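Local structure of probable thioesterase (Thermus thermophilus, 1Z54) at residues S23-Y28 with L61-P66; A65-G70 with V98-G103; T77-L82 with R124-L129; A86-Y91 with F104-C109. The protein probably hydrolyses fatty acyl-CoA thioesters, as a hot-dog-fold member of the 4-hydroxybenzoyl-CoA thioesterase family. One frame throughout, in Å; residues are numbered along the deposited sequence.

Contact 1: S23-Y28 with L61-P66; sequences SVYAVY and LTFRAP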
# COMPACT_ATOMS: atom_id res chain seq x y z
N SER A 23 -3.31 -8.34 3.60
CA SER A 23 -3.93 -7.02 3.76
C SER A 23 -4.44 -6.50 2.43
O SER A 23 -5.34 -5.66 2.38
CB SER A 23 -2.96 -6.00 4.37
OG SER A 23 -1.94 -5.61 3.46
N VAL A 24 -3.88 -7.01 1.34
CA VAL A 24 -4.28 -6.58 0.00
C VAL A 24 -5.71 -6.98 -0.34
O VAL A 24 -6.41 -6.26 -1.05
CB VAL A 24 -3.29 -7.16 -1.05
CG1 VAL A 24 -3.79 -6.89 -2.46
CG2 VAL A 24 -1.93 -6.51 -0.86
N TYR A 25 -6.17 -8.11 0.19
CA TYR A 25 -7.52 -8.58 -0.11
C TYR A 25 -8.63 -7.57 0.17
O TYR A 25 -9.60 -7.48 -0.59
CB TYR A 25 -7.77 -9.90 0.61
CG TYR A 25 -7.01 -11.06 -0.02
CD1 TYR A 25 -7.65 -11.95 -0.89
CD2 TYR A 25 -5.66 -11.27 0.26
CE1 TYR A 25 -6.95 -13.02 -1.47
CE2 TYR A 25 -4.95 -12.33 -0.32
CZ TYR A 25 -5.61 -13.21 -1.17
OH TYR A 25 -4.92 -14.27 -1.72
N ALA A 26 -8.51 -6.80 1.24
CA ALA A 26 -9.54 -5.81 1.54
C ALA A 26 -9.61 -4.79 0.40
O ALA A 26 -10.67 -4.26 0.11
CB ALA A 26 -9.23 -5.10 2.86
N VAL A 27 -8.47 -4.52 -0.24
CA VAL A 27 -8.44 -3.58 -1.35
C VAL A 27 -9.17 -4.20 -2.55
O VAL A 27 -9.92 -3.52 -3.25
CB VAL A 27 -6.99 -3.21 -1.73
CG1 VAL A 27 -6.96 -2.41 -3.02
CG2 VAL A 27 -6.36 -2.37 -0.60
N TYR A 28 -8.95 -5.50 -2.77
CA TYR A 28 -9.62 -6.22 -3.85
C TYR A 28 -11.12 -6.19 -3.59
O TYR A 28 -11.92 -6.01 -4.51
CB TYR A 28 -9.16 -7.67 -3.91
CG TYR A 28 -7.75 -7.91 -4.40
CD1 TYR A 28 -7.21 -9.20 -4.39
CD2 TYR A 28 -6.95 -6.87 -4.88
CE1 TYR A 28 -5.92 -9.45 -4.85
CE2 TYR A 28 -5.66 -7.11 -5.35
CZ TYR A 28 -5.15 -8.41 -5.33
OH TYR A 28 -3.89 -8.71 -5.82
N LEU A 61 -12.38 -11.75 6.65
CA LEU A 61 -11.81 -12.49 5.54
C LEU A 61 -11.26 -13.84 5.94
O LEU A 61 -10.58 -13.98 6.96
CB LEU A 61 -10.68 -11.68 4.88
CG LEU A 61 -11.08 -10.76 3.71
CD1 LEU A 61 -10.06 -9.65 3.57
CD2 LEU A 61 -11.18 -11.57 2.42
N THR A 62 -11.58 -14.85 5.13
CA THR A 62 -11.09 -16.20 5.37
C THR A 62 -10.31 -16.57 4.12
O THR A 62 -10.84 -16.59 3.02
CB THR A 62 -12.25 -17.19 5.59
OG1 THR A 62 -12.98 -16.81 6.76
CG2 THR A 62 -11.72 -18.62 5.76
N PHE A 63 -9.02 -16.84 4.32
CA PHE A 63 -8.11 -17.18 3.24
C PHE A 63 -8.01 -18.69 3.11
O PHE A 63 -7.55 -19.37 4.03
CB PHE A 63 -6.74 -16.56 3.54
CG PHE A 63 -6.79 -15.08 3.84
CD1 PHE A 63 -6.77 -14.14 2.82
CD2 PHE A 63 -6.89 -14.63 5.17
CE1 PHE A 63 -6.84 -12.77 3.10
CE2 PHE A 63 -6.96 -13.26 5.46
CZ PHE A 63 -6.93 -12.33 4.42
N ARG A 64 -8.45 -19.21 1.96
CA ARG A 64 -8.45 -20.65 1.69
C ARG A 64 -7.26 -21.10 0.83
O ARG A 64 -6.66 -22.14 1.09
CB ARG A 64 -9.75 -21.04 0.98
CG ARG A 64 -11.03 -20.55 1.65
CD ARG A 64 -11.31 -21.29 2.95
NE ARG A 64 -12.68 -21.06 3.41
CZ ARG A 64 -13.23 -21.68 4.46
NH1 ARG A 64 -14.48 -21.41 4.81
NH2 ARG A 64 -12.52 -22.57 5.15
N ALA A 65 -6.96 -20.32 -0.21
CA ALA A 65 -5.86 -20.62 -1.12
C ALA A 65 -5.30 -19.29 -1.57
O ALA A 65 -6.04 -18.32 -1.72
CB ALA A 65 -6.37 -21.44 -2.32
N PRO A 66 -4.00 -19.24 -1.84
CA PRO A 66 -3.39 -17.98 -2.26
C PRO A 66 -3.53 -17.58 -3.72
O PRO A 66 -3.79 -18.40 -4.59
CB PRO A 66 -1.93 -18.16 -1.87
CG PRO A 66 -1.71 -19.61 -2.20
CD PRO A 66 -2.98 -20.29 -1.68
O HOH W 1 -6.31 -16.37 -0.03
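Two weak hydrogen bonds grip Tyr25 OH, one shared with a bound water and the other with the backbone N of Ala67. The same water donates a firmer bond to the loop that follows strand 52-63, its oxygen standing 2.6 Å from Ala65 O. It therefore bridges the phenol to a carbonyl that lies too far for direct bonding, since Tyr25 OH and Ala65 O are 4.2 Å apart. The setting is the hot-dog fold, in which a long helix, here 24-39, is wrapped by an antiparallel sheet. Near its start the helix meets the end of strand 52-63; the axes of the two short segments are 10.4 Å apart at closest approach and inclined at 116°.

The apolar part is a T-shaped pair. Phe63 turns an edge toward one face of the Tyr25 ring, with centroids 5.0 Å apart and planes at 77°. The approach is tip to tip and off-centre: Phe63 CE1 sits toward the rim of the tyrosine face, 3.4 Å from Tyr25 CD2. Both residues place CG beside their own backbone N, anti to the carbonyl carbon, and the bridging water lies in the plane of the phenylalanine ring, at its edge. Phe63 also packs on Val56 of the second subunit, while Leu61 and Thr62 pair antiparallel with a strand of that subunit, so the sheet continues across the interface. Closer to the helix backbone, Leu61 presents a single methyl: its CD1 lies 3.8 Å from Tyr25 CB and 4.0 Å from Ala26 N.

Contact 2: A65-G70 with V98-G103; sequences APARFG and VLLAEG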
# COMPACT_ATOMS: atom_id res chain seq x y z
N ALA A 65 -6.96 -20.32 -0.21
CA ALA A 65 -5.86 -20.62 -1.12
C ALA A 65 -5.30 -19.29 -1.57
O ALA A 65 -6.04 -18.32 -1.72
CB ALA A 65 -6.37 -21.44 -2.32
N PRO A 66 -4.00 -19.24 -1.84
CA PRO A 66 -3.39 -17.98 -2.26
C PRO A 66 -3.53 -17.58 -3.72
O PRO A 66 -3.79 -18.40 -4.59
CB PRO A 66 -1.93 -18.16 -1.87
CG PRO A 66 -1.71 -19.61 -2.20
CD PRO A 66 -2.98 -20.29 -1.68
N ALA A 67 -3.36 -16.28 -3.95
CA ALA A 67 -3.39 -15.70 -5.28
C ALA A 67 -1.92 -15.37 -5.51
O ALA A 67 -1.18 -15.13 -4.56
CB ALA A 67 -4.23 -14.43 -5.29
N ARG A 68 -1.48 -15.38 -6.77
CA ARG A 68 -0.08 -15.09 -7.06
C ARG A 68 0.11 -14.12 -8.22
O ARG A 68 -0.79 -13.96 -9.07
CB ARG A 68 0.67 -16.38 -7.39
CG ARG A 68 0.77 -17.37 -6.25
CD ARG A 68 1.84 -18.41 -6.53
NE ARG A 68 2.02 -19.32 -5.41
CZ ARG A 68 1.16 -20.28 -5.07
NH1 ARG A 68 0.06 -20.47 -5.79
NH2 ARG A 68 1.40 -21.05 -4.02
N PHE A 69 1.27 -13.48 -8.26
CA PHE A 69 1.59 -12.58 -9.35
C PHE A 69 1.63 -13.44 -10.60
O PHE A 69 2.24 -14.51 -10.61
CB PHE A 69 2.96 -11.92 -9.15
CG PHE A 69 3.41 -11.12 -10.33
CD1 PHE A 69 4.51 -11.52 -11.08
CD2 PHE A 69 2.71 -9.97 -10.71
CE1 PHE A 69 4.91 -10.78 -12.20
CE2 PHE A 69 3.10 -9.23 -11.83
CZ PHE A 69 4.20 -9.64 -12.58
N GLY A 70 0.99 -12.96 -11.66
CA GLY A 70 0.94 -13.72 -12.89
C GLY A 70 -0.48 -14.20 -13.11
O GLY A 70 -0.85 -14.58 -14.22
N VAL A 98 -11.55 -22.13 -8.51
CA VAL A 98 -10.97 -22.37 -7.19
C VAL A 98 -11.18 -21.19 -6.24
O VAL A 98 -10.80 -20.06 -6.55
CB VAL A 98 -9.45 -22.63 -7.28
CG1 VAL A 98 -8.93 -23.08 -5.92
CG2 VAL A 98 -9.16 -23.67 -8.35
N LEU A 99 -11.80 -21.45 -5.09
CA LEU A 99 -12.03 -20.38 -4.13
C LEU A 99 -10.70 -20.04 -3.46
O LEU A 99 -9.98 -20.93 -3.00
CB LEU A 99 -13.06 -20.82 -3.08
CG LEU A 99 -13.38 -19.83 -1.96
CD1 LEU A 99 -13.98 -18.54 -2.54
CD2 LEU A 99 -14.35 -20.49 -0.99
N LEU A 100 -10.36 -18.76 -3.43
CA LEU A 100 -9.11 -18.33 -2.82
C LEU A 100 -9.34 -17.81 -1.42
O LEU A 100 -8.55 -18.05 -0.50
CB LEU A 100 -8.44 -17.26 -3.67
CG LEU A 100 -8.11 -17.72 -5.09
CD1 LEU A 100 -7.20 -16.69 -5.75
CD2 LEU A 100 -7.42 -19.09 -5.04
N ALA A 101 -10.44 -17.08 -1.26
CA ALA A 101 -10.80 -16.51 0.02
C ALA A 101 -12.23 -16.03 -0.09
O ALA A 101 -12.76 -15.89 -1.18
CB ALA A 101 -9.87 -15.34 0.36
N GLU A 102 -12.85 -15.77 1.05
CA GLU A 102 -14.22 -15.28 1.07
C GLU A 102 -14.34 -14.33 2.25
O GLU A 102 -13.67 -14.51 3.27
CB GLU A 102 -15.20 -16.44 1.20
CG GLU A 102 -14.97 -17.34 2.39
CD GLU A 102 -15.74 -18.64 2.29
OE1 GLU A 102 -16.99 -18.59 2.17
OE2 GLU A 102 -15.10 -19.72 2.32
N GLY A 103 -15.19 -13.32 2.11
CA GLY A 103 -15.34 -12.36 3.18
C GLY A 103 -16.56 -11.47 3.07
O GLY A 103 -17.47 -11.71 2.26
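Two carbonyl oxygens lie unusually close here: Ala65 O and Leu100 O are 2.8 Å apart, and as both are acceptors no bond joins them. The crowding is paid for by N-H groups at Leu100 O. Ala65 N donates to Leu100 O over 2.8 Å, almost straight at 175°, in the carbonyl plane and along a lone pair. Arg64 N bonds to the same oxygen, so two successive amides of the departing chain hold one acceptor.

The side chain of Leu100 fills the angle between strand and loop. With CG beside the backbone N (chi1 -60°), its two methyls part: CD2 comes 3.7 Å from Ala65 CB, and CD1 lies 3.8 Å from Ala67 CB. Pro66 O, which takes a hydrogen bond from Arg95 NH1, also borders CD2. Leu100 further touches Val73, as does Ala67, which ties the loop to strand 72-82. An alanine in place of Leu100 would remove CG and both methyls and would probably loosen the packing against Ala65 and Ala67.

The backbone explains why the carbonyl is placed so. Leu100 has psi -39°, far from an extended strand, and Leu100 and Ala101 both lie opposite Val93 in the neighbouring strand 86-95: the arrangement of a classic beta bulge.

Contact 3: T77-L82 with R124-L129; sequences TRLAEL and RALSVL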
# COMPACT_ATOMS: atom_id res chain seq x y z
N THR A 77 -19.40 -10.28 -5.88
CA THR A 77 -19.99 -9.56 -4.77
C THR A 77 -21.49 -9.36 -4.88
O THR A 77 -22.04 -9.18 -5.96
CB THR A 77 -19.31 -8.18 -4.54
OG1 THR A 77 -20.30 -7.17 -4.33
CG2 THR A 77 -18.44 -7.80 -5.71
N ARG A 78 -22.15 -9.43 -3.73
CA ARG A 78 -23.57 -9.21 -3.70
C ARG A 78 -23.91 -8.48 -2.43
O ARG A 78 -23.14 -8.48 -1.47
CB ARG A 78 -24.32 -10.55 -3.77
CG ARG A 78 -24.30 -11.36 -2.50
CD ARG A 78 -25.20 -12.58 -2.65
NE ARG A 78 -25.69 -13.04 -1.35
CZ ARG A 78 -24.94 -13.63 -0.44
NH1 ARG A 78 -23.65 -13.84 -0.67
NH2 ARG A 78 -25.47 -13.99 0.72
N LEU A 79 -25.06 -7.81 -2.44
CA LEU A 79 -25.52 -7.08 -1.28
C LEU A 79 -26.31 -8.10 -0.48
O LEU A 79 -27.45 -8.43 -0.83
CB LEU A 79 -26.41 -5.92 -1.71
CG LEU A 79 -27.00 -5.02 -0.62
CD1 LEU A 79 -25.89 -4.42 0.22
CD2 LEU A 79 -27.84 -3.92 -1.28
N ALA A 80 -25.70 -8.62 0.59
CA ALA A 80 -26.34 -9.63 1.43
C ALA A 80 -27.35 -9.05 2.41
O ALA A 80 -28.35 -9.69 2.74
CB ALA A 80 -25.28 -10.43 2.17
N GLU A 81 -27.10 -7.84 2.89
CA GLU A 81 -28.01 -7.21 3.84
C GLU A 81 -28.17 -5.72 3.54
O GLU A 81 -27.20 -5.04 3.20
CB GLU A 81 -27.50 -7.41 5.28
CG GLU A 81 -27.60 -8.85 5.79
CD GLU A 81 -26.90 -9.07 7.12
OE1 GLU A 81 -26.73 -8.08 7.87
OE2 GLU A 81 -26.53 -10.22 7.42
N LEU A 82 -29.39 -5.22 3.65
CA LEU A 82 -29.67 -3.82 3.38
C LEU A 82 -30.75 -3.27 4.30
O LEU A 82 -31.89 -3.73 4.26
CB LEU A 82 -30.11 -3.62 1.93
CG LEU A 82 -30.63 -2.22 1.58
CD1 LEU A 82 -29.46 -1.26 1.55
CD2 LEU A 82 -31.34 -2.22 0.23
N ARG A 124 -33.49 3.15 -2.77
CA ARG A 124 -34.37 2.58 -3.78
C ARG A 124 -33.61 1.72 -4.79
O ARG A 124 -34.00 0.58 -5.08
CB ARG A 124 -35.09 3.73 -4.49
CG ARG A 124 -36.16 3.34 -5.47
CD ARG A 124 -36.96 4.59 -5.84
NE ARG A 124 -36.09 5.64 -6.37
CZ ARG A 124 -36.42 6.93 -6.40
NH1 ARG A 124 -35.57 7.82 -6.90
NH2 ARG A 124 -37.59 7.34 -5.94
N ALA A 125 -32.50 2.24 -5.31
CA ALA A 125 -31.70 1.51 -6.29
C ALA A 125 -31.05 0.25 -5.69
O ALA A 125 -31.03 -0.81 -6.33
CB ALA A 125 -30.63 2.43 -6.87
N LEU A 126 -30.53 0.37 -4.48
CA LEU A 126 -29.89 -0.75 -3.82
C LEU A 126 -30.91 -1.83 -3.49
O LEU A 126 -30.61 -3.03 -3.56
CB LEU A 126 -29.19 -0.29 -2.53
CG LEU A 126 -27.97 0.64 -2.69
CD1 LEU A 126 -27.48 1.11 -1.33
CD2 LEU A 126 -26.86 -0.09 -3.43
N SER A 127 -32.13 -1.42 -3.15
CA SER A 127 -33.18 -2.37 -2.80
C SER A 127 -33.40 -3.39 -3.91
O SER A 127 -33.64 -4.56 -3.64
CB SER A 127 -34.50 -1.64 -2.52
OG SER A 127 -34.47 -0.97 -1.27
N VAL A 128 -33.31 -2.94 -5.16
CA VAL A 128 -33.52 -3.84 -6.29
C VAL A 128 -32.50 -4.97 -6.26
O VAL A 128 -32.78 -6.08 -6.73
CB VAL A 128 -33.37 -3.10 -7.64
CG1 VAL A 128 -33.75 -4.03 -8.78
CG2 VAL A 128 -34.24 -1.85 -7.65
N LEU A 129 -31.32 -4.70 -5.71
CA LEU A 129 -30.24 -5.68 -5.65
C LEU A 129 -30.26 -6.56 -4.40
O LEU A 129 -29.57 -7.58 -4.34
CB LEU A 129 -28.90 -4.97 -5.74
CG LEU A 129 -28.71 -4.07 -6.97
CD1 LEU A 129 -27.45 -3.23 -6.80
CD2 LEU A 129 -28.64 -4.91 -8.24
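Among the flat groups there is no aromatic ring, and the guanidinium of Arg78 has Ala80 CB over one face, 3.8 Å above the plane and offset toward the rim. That contact stays within the strand, and the Ala80 CB bond points away from the helix. What meets helix 124-129 is a pair of leucines, Leu79 and Leu82.

Simple alternation would not put residues three apart on the same face. Ala80 and Glu81, however, both lie opposite Leu88 of the neighbouring strand, a classic beta bulge, and the extra residue lets Leu79 and Leu82 both point toward the helix. The helix crosses the strand steeply, the axes of the two short segments making 102° at a closest approach of 9.1 Å.

Both strand leucines hold CG anti to the backbone N and touch through CD2. The methyl of Leu82 lies on the helix backbone, with CD2 3.5 Å from Ser127 CA and 4.0 Å from Leu126 CB. Leu79 crosses Leu126 at about a right angle, its CD2 3.7 Å from Leu126 O. That oxygen is not left wanting by its apolar neighbour, because Leu129 N donates to Leu126 O over 2.8 Å. Ser127 OG, which Leu82 CD2 brushes, is likewise bonded to Tyr123 O.

On the inner side, Leu126 packs on Leu37 and Leu129 on Phe36, so this C-terminal helix joins the sheet strand to central helix 24-39. No hydrogen bond or salt bridge passes between strand and helix, which implies that apolar packing, rather than directional polar bonds, probably holds these two segments together.

Contact 4: A86-Y91 with F104-C109; sequences ALLFRY and FTRHLC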
# COMPACT_ATOMS: atom_id res chain seq x y z
N ALA A 86 -27.72 0.76 7.16
CA ALA A 86 -26.56 -0.11 6.96
C ALA A 86 -26.63 -1.04 5.76
O ALA A 86 -27.72 -1.32 5.23
CB ALA A 86 -26.32 -0.94 8.22
N LEU A 87 -25.47 -1.54 5.35
CA LEU A 87 -25.35 -2.45 4.22
C LEU A 87 -24.30 -3.51 4.55
O LEU A 87 -23.36 -3.24 5.30
CB LEU A 87 -24.88 -1.73 2.96
CG LEU A 87 -25.30 -0.30 2.64
CD1 LEU A 87 -24.62 0.68 3.60
CD2 LEU A 87 -24.88 0.01 1.21
N LEU A 88 -24.45 -4.70 3.97
CA LEU A 88 -23.50 -5.78 4.19
C LEU A 88 -23.22 -6.49 2.88
O LEU A 88 -24.12 -7.11 2.30
CB LEU A 88 -24.03 -6.80 5.21
CG LEU A 88 -23.13 -7.97 5.64
CD1 LEU A 88 -22.79 -8.86 4.46
CD2 LEU A 88 -21.86 -7.44 6.28
N PHE A 89 -21.98 -6.39 2.40
CA PHE A 89 -21.59 -7.05 1.17
C PHE A 89 -20.87 -8.34 1.51
O PHE A 89 -20.16 -8.42 2.51
CB PHE A 89 -20.64 -6.18 0.33
CG PHE A 89 -21.27 -4.93 -0.20
CD1 PHE A 89 -21.42 -3.81 0.60
CD2 PHE A 89 -21.74 -4.88 -1.51
CE1 PHE A 89 -22.03 -2.66 0.12
CE2 PHE A 89 -22.35 -3.74 -2.01
CZ PHE A 89 -22.50 -2.63 -1.20
N ARG A 90 -21.06 -9.34 0.67
CA ARG A 90 -20.40 -10.62 0.85
C ARG A 90 -19.63 -10.89 -0.43
O ARG A 90 -20.12 -10.60 -1.52
CB ARG A 90 -21.41 -11.72 1.13
CG ARG A 90 -21.87 -11.74 2.57
CD ARG A 90 -22.46 -13.09 2.93
NE ARG A 90 -22.39 -13.34 4.36
CZ ARG A 90 -21.26 -13.44 5.06
NH1 ARG A 90 -21.31 -13.67 6.37
NH2 ARG A 90 -20.09 -13.30 4.46
N TYR A 91 -18.43 -11.44 -0.30
CA TYR A 91 -17.61 -11.69 -1.48
C TYR A 91 -16.96 -13.05 -1.54
O TYR A 91 -16.71 -13.69 -0.52
CB TYR A 91 -16.48 -10.66 -1.56
CG TYR A 91 -16.83 -9.25 -1.18
CD1 TYR A 91 -17.06 -8.89 0.15
CD2 TYR A 91 -16.84 -8.24 -2.14
CE1 TYR A 91 -17.28 -7.56 0.52
CE2 TYR A 91 -17.06 -6.91 -1.79
CZ TYR A 91 -17.28 -6.57 -0.47
OH TYR A 91 -17.48 -5.25 -0.13
N PHE A 104 -16.56 -10.43 3.89
CA PHE A 104 -17.67 -9.50 3.91
C PHE A 104 -17.24 -8.16 4.48
O PHE A 104 -16.20 -8.05 5.14
CB PHE A 104 -18.80 -10.07 4.79
CG PHE A 104 -18.48 -10.06 6.26
CD1 PHE A 104 -18.76 -8.94 7.04
CD2 PHE A 104 -17.83 -11.14 6.86
CE1 PHE A 104 -18.40 -8.90 8.39
CE2 PHE A 104 -17.46 -11.11 8.21
CZ PHE A 104 -17.75 -9.99 8.98
N THR A 105 -18.03 -7.14 4.21
CA THR A 105 -17.77 -5.82 4.73
C THR A 105 -19.11 -5.25 5.15
O THR A 105 -20.06 -5.22 4.36
CB THR A 105 -17.12 -4.88 3.69
OG1 THR A 105 -17.90 -4.88 2.49
CG2 THR A 105 -15.69 -5.30 3.39
N ARG A 106 -19.17 -4.83 6.40
CA ARG A 106 -20.36 -4.23 6.96
C ARG A 106 -20.16 -2.73 6.86
O ARG A 106 -19.08 -2.22 7.19
CB ARG A 106 -20.51 -4.65 8.42
CG ARG A 106 -21.79 -4.21 9.08
CD ARG A 106 -22.65 -5.42 9.40
NE ARG A 106 -21.91 -6.42 10.18
CZ ARG A 106 -22.33 -7.66 10.39
NH1 ARG A 106 -21.59 -8.50 11.11
NH2 ARG A 106 -23.48 -8.07 9.88
N HIS A 107 -21.17 -2.01 6.40
CA HIS A 107 -21.06 -0.56 6.28
C HIS A 107 -22.21 0.18 6.95
O HIS A 107 -23.30 -0.35 7.12
CB HIS A 107 -21.07 -0.13 4.81
CG HIS A 107 -19.96 -0.70 3.98
ND1 HIS A 107 -19.93 -2.02 3.58
CD2 HIS A 107 -18.87 -0.12 3.44
CE1 HIS A 107 -18.87 -2.22 2.82
NE2 HIS A 107 -18.21 -1.08 2.72
N LEU A 108 -21.93 1.42 7.32
CA LEU A 108 -22.95 2.30 7.87
C LEU A 108 -23.00 3.36 6.79
O LEU A 108 -22.15 3.36 5.89
CB LEU A 108 -22.51 2.92 9.20
CG LEU A 108 -22.67 2.08 10.47
CD1 LEU A 108 -22.24 2.92 11.66
CD2 LEU A 108 -24.12 1.62 10.63
N CYS A 109 -23.98 4.25 6.85
CA CYS A 109 -24.06 5.30 5.85
C CYS A 109 -23.82 6.63 6.52
O CYS A 109 -24.44 6.95 7.53
CB CYS A 109 -25.43 5.31 5.16
SG CYS A 109 -25.60 6.61 3.89
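Tyr91 carries CG beside its backbone N at chi1 -39°, and Thr105 holds OG1 in the crowded position between N and the carbonyl carbon at 52°; together these torsions bring Tyr91 OH to 2.7 Å from Thr105 OG1. Either hydroxyl could donate, and OG1 is the less surely placed. Arg33 NH1 of helix 24-39 is a second partner of the phenol. A phenylalanine in place of Tyr91 would remove the hydroxyl and with it both bonds, and would probably leave Thr105 and Arg33 less firmly placed.

Phe89 and His107 both set CG beside the backbone N, which turns the edge of Phe89 toward the imidazole face in an offset T-shaped pair, planes at 82° and centroids 5.5 Å apart. These residues lie on the helix-facing side of an antiparallel hairpin at the middle of the hot-dog sheet, strands 86-95 and 98-111. Two hydrogen-bonded pairs, Leu87 with His107 and Phe89 with Thr105, fix the register. Of their four bonds, His107 N to Leu87 O is shortest at 2.7 Å and runs nearly along the C=O axis.

On the other side, Leu88 CD2 reaches Phe104 CD1 at 3.5 Å and lies over one face of the Arg106 guanidinium, whose NH1 is salt-bridged to Glu58.

All four contacts draw on one antiparallel sheet. Contacts 1 and 2 share Ala65 and Pro66, have centres 7 Å apart and are joined by Thr62 N to Glu102 O, 2.8 Å, between neighbouring strands. Contacts 2 and 4 follow one another along strand 98-111, linked by Tyr91 N to Gly103 O at 2.7 Å although their centres are 21 Å apart. Contact 4 is nested in the loop that contact 3 closes, centres 10 Å apart, with Ala80 N bonded to Leu88 O. Contacts 1 and 3 lie on opposite sides of the chain centre. The side chain of His107 in contact 4 is about 4 Å from a glycerol, probably from crystallisation, which may mark a pocket.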